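Local coordinates for protein glutamate--LysW ligase ArgX (Sulfolobus tokodaii, PDB 3VPB) that probably joins the amino group of glutamate to the gamma-carboxyl group of the C-terminal glutamate of the carrier protein LysW, using ATP, for arginine biosynthesis, at residues B[90-103]-B[239-251]. Sequence-based numbering, arbitrary orientation.
With MG (magnesium ion), chain N; ZN (zinc ion), chain O; ADP (adenosine-5'-diphosphate), chain L.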
ATOM      1  N   THR B  90     -15.427   2.372  19.353  1.00 14.59           N
ATOM      2  CA  THR B  90     -16.793   2.868  19.567  1.00 15.69           C
ATOM      3  C   THR B  90     -17.684   1.739  20.094  1.00 15.04           C
ATOM      4  O   THR B  90     -18.369   1.899  21.108  1.00 14.20           O
ATOM      5  CB  THR B  90     -17.393   3.448  18.274  1.00 14.33           C
ATOM      6  OG1 THR B  90     -16.689   4.638  17.921  1.00 17.54           O
ATOM      7  CG2 THR B  90     -18.867   3.786  18.443  1.00 17.67           C
ATOM      8  N   TYR B  91     -17.684   0.603  19.402  1.00 15.13           N
ATOM      9  CA  TYR B  91     -18.532  -0.537  19.836  1.00 15.69           C
ATOM     10  C   TYR B  91     -18.130  -0.979  21.239  1.00 15.82           C
ATOM     11  O   TYR B  91     -18.995  -1.303  22.061  1.00 14.82           O
ATOM     12  CB  TYR B  91     -18.426  -1.725  18.867  1.00 14.80           C
ATOM     13  CG  TYR B  91     -19.131  -1.547  17.539  1.00 16.24           C
ATOM     14  CD1 TYR B  91     -18.550  -2.044  16.370  1.00 16.61           C
ATOM     15  CD2 TYR B  91     -20.371  -0.914  17.441  1.00 17.62           C
ATOM     16  CE1 TYR B  91     -19.174  -1.909  15.135  1.00 18.77           C
ATOM     17  CE2 TYR B  91     -21.011  -0.754  16.216  1.00 16.72           C
ATOM     18  CZ  TYR B  91     -20.414  -1.263  15.068  1.00 18.76           C
ATOM     19  OH  TYR B  91     -21.044  -1.134  13.874  1.00 18.63           O
ATOM     20  N   SER B  92     -16.824  -0.983  21.546  1.00 15.89           N
ATOM     21  CA  SER B  92     -16.403  -1.348  22.915  1.00 17.34           C
ATOM     22  C   SER B  92     -17.088  -0.510  24.012  1.00 17.78           C
ATOM     23  O   SER B  92     -17.646  -1.076  24.983  1.00 18.61           O
ATOM     24  CB  SER B  92     -14.873  -1.244  23.086  1.00 17.69           C
ATOM     25  OG  SER B  92     -14.479  -1.808  24.323  1.00 19.07           O
ATOM     26  N   LYS B  93     -17.028   0.814  23.866  1.00 18.19           N
ATOM     27  CA  LYS B  93     -17.588   1.753  24.854  1.00 18.88           C
ATOM     28  C   LYS B  93     -19.106   1.602  24.902  1.00 19.21           C
ATOM     29  O   LYS B  93     -19.700   1.516  25.984  1.00 19.34           O
ATOM     30  CB  LYS B  93     -17.240   3.203  24.524  1.00 19.47           C
ATOM     31  CG  LYS B  93     -15.792   3.620  24.764  1.00 23.79           C
ATOM     32  CD  LYS B  93     -15.313   3.358  26.189  1.00 29.69           C
ATOM     33  CE  LYS B  93     -13.873   3.880  26.405  1.00 33.91           C
ATOM     34  NZ  LYS B  93     -12.837   3.029  25.752  1.00 36.36           N
ATOM     35  N   LEU B  94     -19.734   1.545  23.727  1.00 18.82           N
ATOM     36  CA  LEU B  94     -21.202   1.439  23.668  1.00 18.96           C
ATOM     37  C   LEU B  94     -21.690   0.123  24.288  1.00 19.99           C
ATOM     38  O   LEU B  94     -22.603   0.111  25.127  1.00 20.40           O
ATOM     39  CB  LEU B  94     -21.689   1.564  22.212  1.00 18.64           C
ATOM     40  CG  LEU B  94     -21.449   2.925  21.546  1.00 18.74           C
ATOM     41  CD1 LEU B  94     -21.939   2.909  20.098  1.00 18.67           C
ATOM     42  CD2 LEU B  94     -22.077   4.067  22.318  1.00 20.06           C
ATOM     43  N   TYR B  95     -21.056  -0.974  23.889  1.00 20.27           N
ATOM     44  CA  TYR B  95     -21.459  -2.292  24.350  1.00 22.11           C
ATOM     45  C   TYR B  95     -21.373  -2.374  25.855  1.00 23.31           C
ATOM     46  O   TYR B  95     -22.286  -2.874  26.500  1.00 23.20           O
ATOM     47  CB  TYR B  95     -20.645  -3.426  23.704  1.00 21.60           C
ATOM     48  CG  TYR B  95     -21.148  -4.792  24.122  1.00 23.38           C
ATOM     49  CD1 TYR B  95     -22.234  -5.384  23.478  1.00 23.69           C
ATOM     50  CD2 TYR B  95     -20.555  -5.474  25.196  1.00 24.04           C
ATOM     51  CE1 TYR B  95     -22.710  -6.642  23.887  1.00 24.49           C
ATOM     52  CE2 TYR B  95     -21.033  -6.709  25.619  1.00 24.29           C
ATOM     53  CZ  TYR B  95     -22.103  -7.280  24.964  1.00 26.72           C
ATOM     54  OH  TYR B  95     -22.551  -8.503  25.388  1.00 29.08           O
ATOM     55  N   ARG B  96     -20.251  -1.916  26.394  1.00 24.77           N
ATOM     56  CA  ARG B  96     -19.998  -1.941  27.819  1.00 27.21           C
ATOM     57  C   ARG B  96     -21.077  -1.248  28.642  1.00 27.80           C
ATOM     58  O   ARG B  96     -21.364  -1.661  29.770  1.00 28.31           O
ATOM     59  CB  ARG B  96     -18.667  -1.257  28.081  1.00 27.42           C
ATOM     60  CG  ARG B  96     -17.613  -2.210  28.470  1.00 32.46           C
ATOM     61  CD  ARG B  96     -17.694  -2.426  29.957  1.00 38.40           C
ATOM     62  NE  ARG B  96     -17.459  -1.168  30.654  1.00 44.01           N
ATOM     63  CZ  ARG B  96     -17.800  -0.933  31.918  1.00 46.13           C
ATOM     64  NH1 ARG B  96     -18.403  -1.873  32.646  1.00 47.05           N
ATOM     65  NH2 ARG B  96     -17.542   0.251  32.448  1.00 47.68           N
ATOM     66  N   GLU B  97     -21.661  -0.195  28.080  1.00 28.46           N
ATOM     67  CA  GLU B  97     -22.657   0.611  28.794  1.00 29.83           C
ATOM     68  C   GLU B  97     -24.102   0.241  28.440  1.00 29.84           C
ATOM     69  O   GLU B  97     -25.036   0.938  28.837  1.00 31.01           O
ATOM     70  CB  GLU B  97     -22.442   2.087  28.513  1.00 30.29           C
ATOM     71  CG  GLU B  97     -21.010   2.566  28.622  1.00 34.36           C
ATOM     72  CD  GLU B  97     -20.595   2.900  30.035  1.00 39.14           C
ATOM     73  OE1 GLU B  97     -20.386   1.965  30.837  1.00 41.70           O
ATOM     74  OE2 GLU B  97     -20.448   4.105  30.333  1.00 41.60           O
ATOM     75  N   GLY B  98     -24.292  -0.854  27.706  1.00 28.90           N
ATOM     76  CA  GLY B  98     -25.633  -1.362  27.419  1.00 27.66           C
ATOM     77  C   GLY B  98     -26.381  -0.656  26.293  1.00 27.02           C
ATOM     78  O   GLY B  98     -27.617  -0.742  26.215  1.00 28.35           O
ATOM     79  N   ILE B  99     -25.657   0.043  25.422  1.00 24.69           N
ATOM     80  CA  ILE B  99     -26.245   0.560  24.198  1.00 22.89           C
ATOM     81  C   ILE B  99     -26.271  -0.564  23.170  1.00 21.90           C
ATOM     82  O   ILE B  99     -25.280  -1.266  23.004  1.00 20.99           O
ATOM     83  CB  ILE B  99     -25.474   1.776  23.676  1.00 23.47           C
ATOM     84  CG1 ILE B  99     -25.777   2.995  24.532  1.00 24.54           C
ATOM     85  CG2 ILE B  99     -25.779   2.058  22.199  1.00 23.17           C
ATOM     86  CD1 ILE B  99     -27.143   3.603  24.287  1.00 28.25           C
ATOM     87  N   PRO B 100     -27.410  -0.749  22.484  1.00 20.16           N
ATOM     88  CA  PRO B 100     -27.505  -1.866  21.546  1.00 18.73           C
ATOM     89  C   PRO B 100     -26.681  -1.554  20.304  1.00 16.63           C
ATOM     90  O   PRO B 100     -26.699  -0.417  19.810  1.00 15.64           O
ATOM     91  CB  PRO B 100     -29.011  -1.915  21.225  1.00 19.65           C
ATOM     92  CG  PRO B 100     -29.425  -0.486  21.371  1.00 21.43           C
ATOM     93  CD  PRO B 100     -28.695  -0.037  22.608  1.00 20.95           C
ATOM     94  N   ILE B 101     -25.893  -2.539  19.880  1.00 15.14           N
ATOM     95  CA  ILE B 101     -25.048  -2.424  18.696  1.00 14.58           C
ATOM     96  C   ILE B 101     -25.309  -3.665  17.890  1.00 13.49           C
ATOM     97  O   ILE B 101     -25.855  -4.649  18.406  1.00 13.33           O
ATOM     98  CB  ILE B 101     -23.517  -2.322  19.084  1.00 14.37           C
ATOM     99  CG1 ILE B 101     -23.048  -3.635  19.748  1.00 14.71           C
ATOM    100  CG2 ILE B 101     -23.273  -1.039  19.920  1.00 13.49           C
ATOM    101  CD1 ILE B 101     -21.511  -3.798  19.923  1.00 15.64           C
ATOM    102  N   PRO B 102     -24.938  -3.665  16.600  1.00 14.08           N
ATOM    103  CA  PRO B 102     -25.190  -4.931  15.908  1.00 14.42           C
ATOM    104  C   PRO B 102     -24.396  -6.077  16.525  1.00 14.92           C
ATOM    105  O   PRO B 102     -23.281  -5.868  17.008  1.00 15.05           O
ATOM    106  CB  PRO B 102     -24.674  -4.669  14.484  1.00 13.93           C
ATOM    107  CG  PRO B 102     -24.680  -3.161  14.348  1.00 14.70           C
ATOM    108  CD  PRO B 102     -24.320  -2.655  15.733  1.00 14.22           C
ATOM    109  N   ASP B 103     -24.964  -7.280  16.532  1.00 15.98           N
ATOM    110  CA  ASP B 103     -24.231  -8.443  17.065  1.00 16.72           C
ATOM    111  C   ASP B 103     -22.943  -8.615  16.277  1.00 16.86           C
ATOM    112  O   ASP B 103     -23.007  -8.798  15.068  1.00 16.70           O
ATOM    113  CB  ASP B 103     -25.087  -9.694  16.936  1.00 17.30           C
ATOM    114  CG  ASP B 103     -26.202  -9.748  17.960  1.00 21.32           C
ATOM    115  OD1 ASP B 103     -26.191  -8.952  18.923  1.00 25.11           O
ATOM    116  OD2 ASP B 103     -27.076 -10.624  17.815  1.00 26.33           O
ATOM    117  N   LEU B 239     -29.473   1.894  12.923  1.00 15.85           N
ATOM    118  CA  LEU B 239     -30.161   0.900  12.119  1.00 16.71           C
ATOM    119  C   LEU B 239     -31.401   0.437  12.864  1.00 16.74           C
ATOM    120  O   LEU B 239     -31.455   0.478  14.109  1.00 17.20           O
ATOM    121  CB  LEU B 239     -29.263  -0.311  11.844  1.00 16.87           C
ATOM    122  CG  LEU B 239     -27.996  -0.005  11.040  1.00 17.88           C
ATOM    123  CD1 LEU B 239     -26.977  -1.129  11.218  1.00 16.98           C
ATOM    124  CD2 LEU B 239     -28.397   0.213   9.589  1.00 17.56           C
ATOM    125  N   GLU B 240     -32.397  -0.018  12.109  1.00 16.61           N
ATOM    126  CA  GLU B 240     -33.678  -0.434  12.722  1.00 17.02           C
ATOM    127  C   GLU B 240     -33.833  -1.936  12.553  1.00 17.22           C
ATOM    128  O   GLU B 240     -33.892  -2.435  11.405  1.00 17.23           O
ATOM    129  CB  GLU B 240     -34.845   0.300  12.065  1.00 16.70           C
ATOM    130  CG  GLU B 240     -34.763   1.819  12.249  1.00 18.03           C
ATOM    131  CD  GLU B 240     -35.581   2.575  11.223  1.00 19.68           C
ATOM    132  OE1 GLU B 240     -35.144   2.697  10.054  1.00 21.86           O
ATOM    133  OE2 GLU B 240     -36.663   3.076  11.588  1.00 20.60           O
ATOM    134  N   HIS B 241     -33.810  -2.642  13.680  1.00 17.26           N
ATOM    135  CA  HIS B 241     -33.880  -4.101  13.703  1.00 18.16           C
ATOM    136  C   HIS B 241     -35.336  -4.511  13.882  1.00 19.11           C
ATOM    137  O   HIS B 241     -36.018  -3.963  14.756  1.00 19.16           O
ATOM    138  CB  HIS B 241     -33.036  -4.665  14.858  1.00 18.33           C
ATOM    139  CG  HIS B 241     -32.821  -6.143  14.780  1.00 18.88           C
ATOM    140  ND1 HIS B 241     -33.776  -7.060  15.170  1.00 20.05           N
ATOM    141  CD2 HIS B 241     -31.763  -6.867  14.342  1.00 20.11           C
ATOM    142  CE1 HIS B 241     -33.310  -8.281  14.998  1.00 20.87           C
ATOM    143  NE2 HIS B 241     -32.096  -8.193  14.483  1.00 22.21           N
ATOM    144  N   PRO B 242     -35.809  -5.475  13.070  1.00 20.07           N
ATOM    145  CA  PRO B 242     -37.209  -5.919  13.093  1.00 21.36           C
ATOM    146  C   PRO B 242     -37.711  -6.369  14.479  1.00 22.43           C
ATOM    147  O   PRO B 242     -38.905  -6.243  14.744  1.00 22.53           O
ATOM    148  CB  PRO B 242     -37.212  -7.144  12.176  1.00 21.39           C
ATOM    149  CG  PRO B 242     -36.019  -7.066  11.349  1.00 21.44           C
ATOM    150  CD  PRO B 242     -35.022  -6.162  12.022  1.00 20.38           C
ATOM    151  N   ASN B 243     -36.830  -6.905  15.329  1.00 22.81           N
ATOM    152  CA  ASN B 243     -37.224  -7.317  16.689  1.00 24.36           C
ATOM    153  C   ASN B 243     -36.712  -6.368  17.765  1.00 23.70           C
ATOM    154  O   ASN B 243     -37.430  -6.049  18.719  1.00 23.93           O
ATOM    155  CB  ASN B 243     -36.760  -8.759  17.001  1.00 25.12           C
ATOM    156  CG  ASN B 243     -37.167  -9.758  15.930  1.00 30.04           C
ATOM    157  OD1 ASN B 243     -36.339 -10.545  15.442  1.00 34.79           O
ATOM    158  ND2 ASN B 243     -38.446  -9.743  15.558  1.00 32.66           N
ATOM    159  N   LYS B 244     -35.470  -5.917  17.612  1.00 22.74           N
ATOM    160  CA  LYS B 244     -34.758  -5.182  18.677  1.00 22.22           C
ATOM    161  C   LYS B 244     -34.928  -3.661  18.664  1.00 21.56           C
ATOM    162  O   LYS B 244     -34.569  -2.984  19.634  1.00 22.61           O
ATOM    163  CB  LYS B 244     -33.259  -5.522  18.662  1.00 21.62           C
ATOM    164  CG  LYS B 244     -32.926  -6.985  18.925  1.00 23.42           C
ATOM    165  CD  LYS B 244     -31.409  -7.212  19.032  1.00 24.81           C
ATOM    166  CE  LYS B 244     -30.720  -7.367  17.672  1.00 26.79           C
ATOM    167  NZ  LYS B 244     -29.236  -7.563  17.859  1.00 25.18           N
ATOM    168  N   GLY B 245     -35.450  -3.118  17.569  1.00 21.01           N
ATOM    169  CA  GLY B 245     -35.621  -1.685  17.417  1.00 19.76           C
ATOM    170  C   GLY B 245     -34.333  -0.988  17.056  1.00 19.29           C
ATOM    171  O   GLY B 245     -33.595  -1.443  16.170  1.00 19.20           O
ATOM    172  N   TYR B 246     -34.055   0.122  17.737  1.00 18.51           N
ATOM    173  CA  TYR B 246     -32.922   0.968  17.331  1.00 17.42           C
ATOM    174  C   TYR B 246     -31.596   0.380  17.806  1.00 16.94           C
ATOM    175  O   TYR B 246     -31.427   0.037  18.983  1.00 17.94           O
ATOM    176  CB  TYR B 246     -33.063   2.397  17.838  1.00 16.84           C
ATOM    177  CG  TYR B 246     -34.275   3.130  17.302  1.00 19.40           C
ATOM    178  CD1 TYR B 246     -34.458   3.282  15.929  1.00 19.16           C
ATOM    179  CD2 TYR B 246     -35.224   3.682  18.169  1.00 20.74           C
ATOM    180  CE1 TYR B 246     -35.576   3.966  15.412  1.00 22.50           C
ATOM    181  CE2 TYR B 246     -36.348   4.377  17.662  1.00 22.51           C
ATOM    182  CZ  TYR B 246     -36.502   4.510  16.287  1.00 23.05           C
ATOM    183  OH  TYR B 246     -37.584   5.175  15.770  1.00 26.58           O
ATOM    184  N   VAL B 247     -30.660   0.298  16.875  1.00 15.01           N
ATOM    185  CA  VAL B 247     -29.340  -0.273  17.118  1.00 15.16           C
ATOM    186  C   VAL B 247     -28.344   0.776  16.640  1.00 14.86           C
ATOM    187  O   VAL B 247     -28.445   1.247  15.503  1.00 14.70           O
ATOM    188  CB  VAL B 247     -29.193  -1.610  16.318  1.00 14.76           C
ATOM    189  CG1 VAL B 247     -27.860  -2.228  16.553  1.00 15.60           C
ATOM    190  CG2 VAL B 247     -30.251  -2.628  16.735  1.00 14.99           C
ATOM    191  N   VAL B 248     -27.380   1.140  17.484  1.00 14.97           N
ATOM    192  CA  VAL B 248     -26.372   2.129  17.075  1.00 15.02           C
ATOM    193  C   VAL B 248     -25.287   1.444  16.258  1.00 15.53           C
ATOM    194  O   VAL B 248     -24.663   0.467  16.714  1.00 15.51           O
ATOM    195  CB  VAL B 248     -25.761   2.881  18.286  1.00 15.77           C
ATOM    196  CG1 VAL B 248     -24.744   3.926  17.802  1.00 14.81           C
ATOM    197  CG2 VAL B 248     -26.869   3.551  19.081  1.00 15.46           C
ATOM    198  N   ASN B 249     -25.087   1.941  15.042  1.00 15.75           N
ATOM    199  CA  ASN B 249     -24.104   1.398  14.135  1.00 16.82           C
ATOM    200  C   ASN B 249     -22.745   2.097  14.205  1.00 16.51           C
ATOM    201  O   ASN B 249     -21.705   1.439  14.122  1.00 17.41           O
ATOM    202  CB  ASN B 249     -24.669   1.471  12.723  1.00 17.18           C
ATOM    203  CG  ASN B 249     -23.825   0.746  11.712  1.00 19.30           C
ATOM    204  OD1 ASN B 249     -23.198  -0.269  12.010  1.00 19.95           O
ATOM    205  ND2 ASN B 249     -23.822   1.261  10.489  1.00 21.17           N
ATOM    206  N   GLU B 250     -22.734   3.424  14.285  1.00 15.48           N
ATOM    207  CA  GLU B 250     -21.462   4.150  14.435  1.00 15.90           C
ATOM    208  C   GLU B 250     -21.701   5.584  14.861  1.00 15.68           C
ATOM    209  O   GLU B 250     -22.834   6.058  14.844  1.00 15.03           O
ATOM    210  CB  GLU B 250     -20.639   4.141  13.153  1.00 17.07           C
ATOM    211  CG  GLU B 250     -21.277   4.919  11.998  1.00 15.88           C
ATOM    212  CD  GLU B 250     -20.243   5.410  11.004  1.00 18.81           C
ATOM    213  OE1 GLU B 250     -20.647   5.861   9.895  1.00 18.65           O
ATOM    214  OE2 GLU B 250     -19.030   5.383  11.353  1.00 17.00           O
ATOM    215  N   LEU B 251     -20.619   6.256  15.231  1.00 14.35           N
ATOM    216  CA  LEU B 251     -20.624   7.697  15.437  1.00 16.28           C
ATOM    217  C   LEU B 251     -19.539   8.299  14.592  1.00 16.97           C
ATOM    218  O   LEU B 251     -18.601   7.604  14.236  1.00 18.95           O
ATOM    219  CB  LEU B 251     -20.392   8.049  16.918  1.00 16.24           C
ATOM    220  CG  LEU B 251     -21.617   7.830  17.823  1.00 20.28           C
ATOM    221  CD1 LEU B 251     -21.626   6.419  18.398  1.00 22.21           C
ATOM    222  CD2 LEU B 251     -21.695   8.860  18.923  1.00 21.91           C
TER
HETATM  223 MG    MG N 502     -21.982   5.505   8.332  1.00 17.94          MG
HETATM  224 ZN    ZN O 503     -18.725   6.533   9.270  1.00 23.43          ZN
HETATM  225  PB  ADP L 500     -19.306   4.240   7.230  1.00 15.62           P
HETATM  226  O1B ADP L 500     -18.506   4.831   8.329  1.00 17.75           O
HETATM  227  O2B ADP L 500     -20.562   4.999   6.836  1.00 18.00           O
HETATM  228  O3B ADP L 500     -18.527   3.794   6.026  1.00 15.24           O
HETATM  229  PA  ADP L 500     -21.254   2.357   8.282  1.00 17.66           P
HETATM  230  O1A ADP L 500     -20.992   1.237   9.285  1.00 17.86           O
HETATM  231  O2A ADP L 500     -22.117   3.557   8.600  1.00 16.09           O
HETATM  232  O3A ADP L 500     -19.786   2.814   7.813  1.00 18.44           O
HETATM  233  O5' ADP L 500     -21.845   1.630   6.977  1.00 17.37           O
HETATM  234  C5' ADP L 500     -22.262   2.326   5.803  1.00 15.60           C
HETATM  235  C4' ADP L 500     -23.634   1.837   5.377  1.00 14.35           C
HETATM  236  O4' ADP L 500     -23.597   0.411   5.253  1.00 16.02           O
HETATM  237  C3' ADP L 500     -24.676   2.129   6.460  1.00 16.64           C
HETATM  238  O3' ADP L 500     -25.286   3.409   6.253  1.00 17.50           O
HETATM  239  C2' ADP L 500     -25.673   1.010   6.271  1.00 17.85           C
HETATM  240  O2' ADP L 500     -26.572   1.317   5.196  1.00 19.01           O
HETATM  241  C1' ADP L 500     -24.797  -0.128   5.819  1.00 15.54           C
HETATM  242  N9  ADP L 500     -24.426  -0.985   6.961  1.00 13.90           N
HETATM  243  C8  ADP L 500     -23.265  -0.975   7.666  1.00 12.45           C
HETATM  244  N7  ADP L 500     -23.307  -1.947   8.588  1.00 13.28           N
HETATM  245  C5  ADP L 500     -24.489  -2.583   8.469  1.00 12.49           C
HETATM  246  C6  ADP L 500     -25.179  -3.683   9.153  1.00 11.34           C
HETATM  247  N6  ADP L 500     -24.563  -4.340  10.155  1.00 13.62           N
HETATM  248  N1  ADP L 500     -26.405  -4.070   8.688  1.00 14.72           N
HETATM  249  C2  ADP L 500     -27.021  -3.444   7.679  1.00 12.00           C
HETATM  250  N3  ADP L 500     -26.445  -2.397   7.035  1.00 14.50           N
HETATM  251  C4  ADP L 500     -25.215  -1.948   7.401  1.00 12.76           C
HETATM  252  O   HOH W   1     -17.997   4.744  15.252  1.00 17.88           O
HETATM  253  O   HOH W   2     -28.515  -5.108  19.390  1.00 32.44           O
HETATM  254  O   HOH W   3     -23.512   5.459   6.851  1.00 19.39           O
HETATM  255  O   HOH W   4     -16.667   6.901   9.470  1.00 15.63           O
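Val248 N donates to Pro100 O (2.9 Å), which ties the chain after helix 90-96 to strand 245-251. The helix axis passes 9.3 Å from the strand axis, their N-to-C directions 137° apart. Gly98, with positive phi, closes that helix in a Schellman motif and turns the chain back to the strand. Val248 fills the middle of the contact. Its CG1 is anti to the backbone N (chi1 -179°) and meets Leu94 CD1, while CG2 rests 3.6 Å from Ile99 CG2. Leu251 CD1 touches both Thr90 CG2 and Leu94 CD1. Further along, Val247 CG1 packs on the Ile101-Pro102 peptide and on the Pro102 ring. Val248 O is buried, with the CA of Ile101 as a CA-H...O neighbour at 3.5 Å.

Tyr91 runs alongside Asn249, its ring 34° from the amide plane. Its OH makes a weak bond to Asn249 O (2.7 Å) and is also bonded to Gln167. Asn249 OD1 accepts from Lys127, and its ND2 reaches ADP O1A in a weak bond (3.1 Å). Lys244 and Asp103 are exposed, and Lys244 NZ pairs with Asp103 OD1 (3.5 Å) and with Glu168; a water links it to Ile101 O.

Asn249 and Glu250 form a classic beta bulge opposite Asp237. Glu250 OE1 bridges the magnesium and zinc ions, with OE2 also on zinc; Asp237 also binds the magnesium and Asn252 the zinc, alongside ADP oxygens and water. Leu239 CD1 lies 3.7 Å from ADP C6. This strand pair, carrying metal ligands and lining the nucleotide pocket, is characteristic of the ATP-grasp fold of RimK-family ligases.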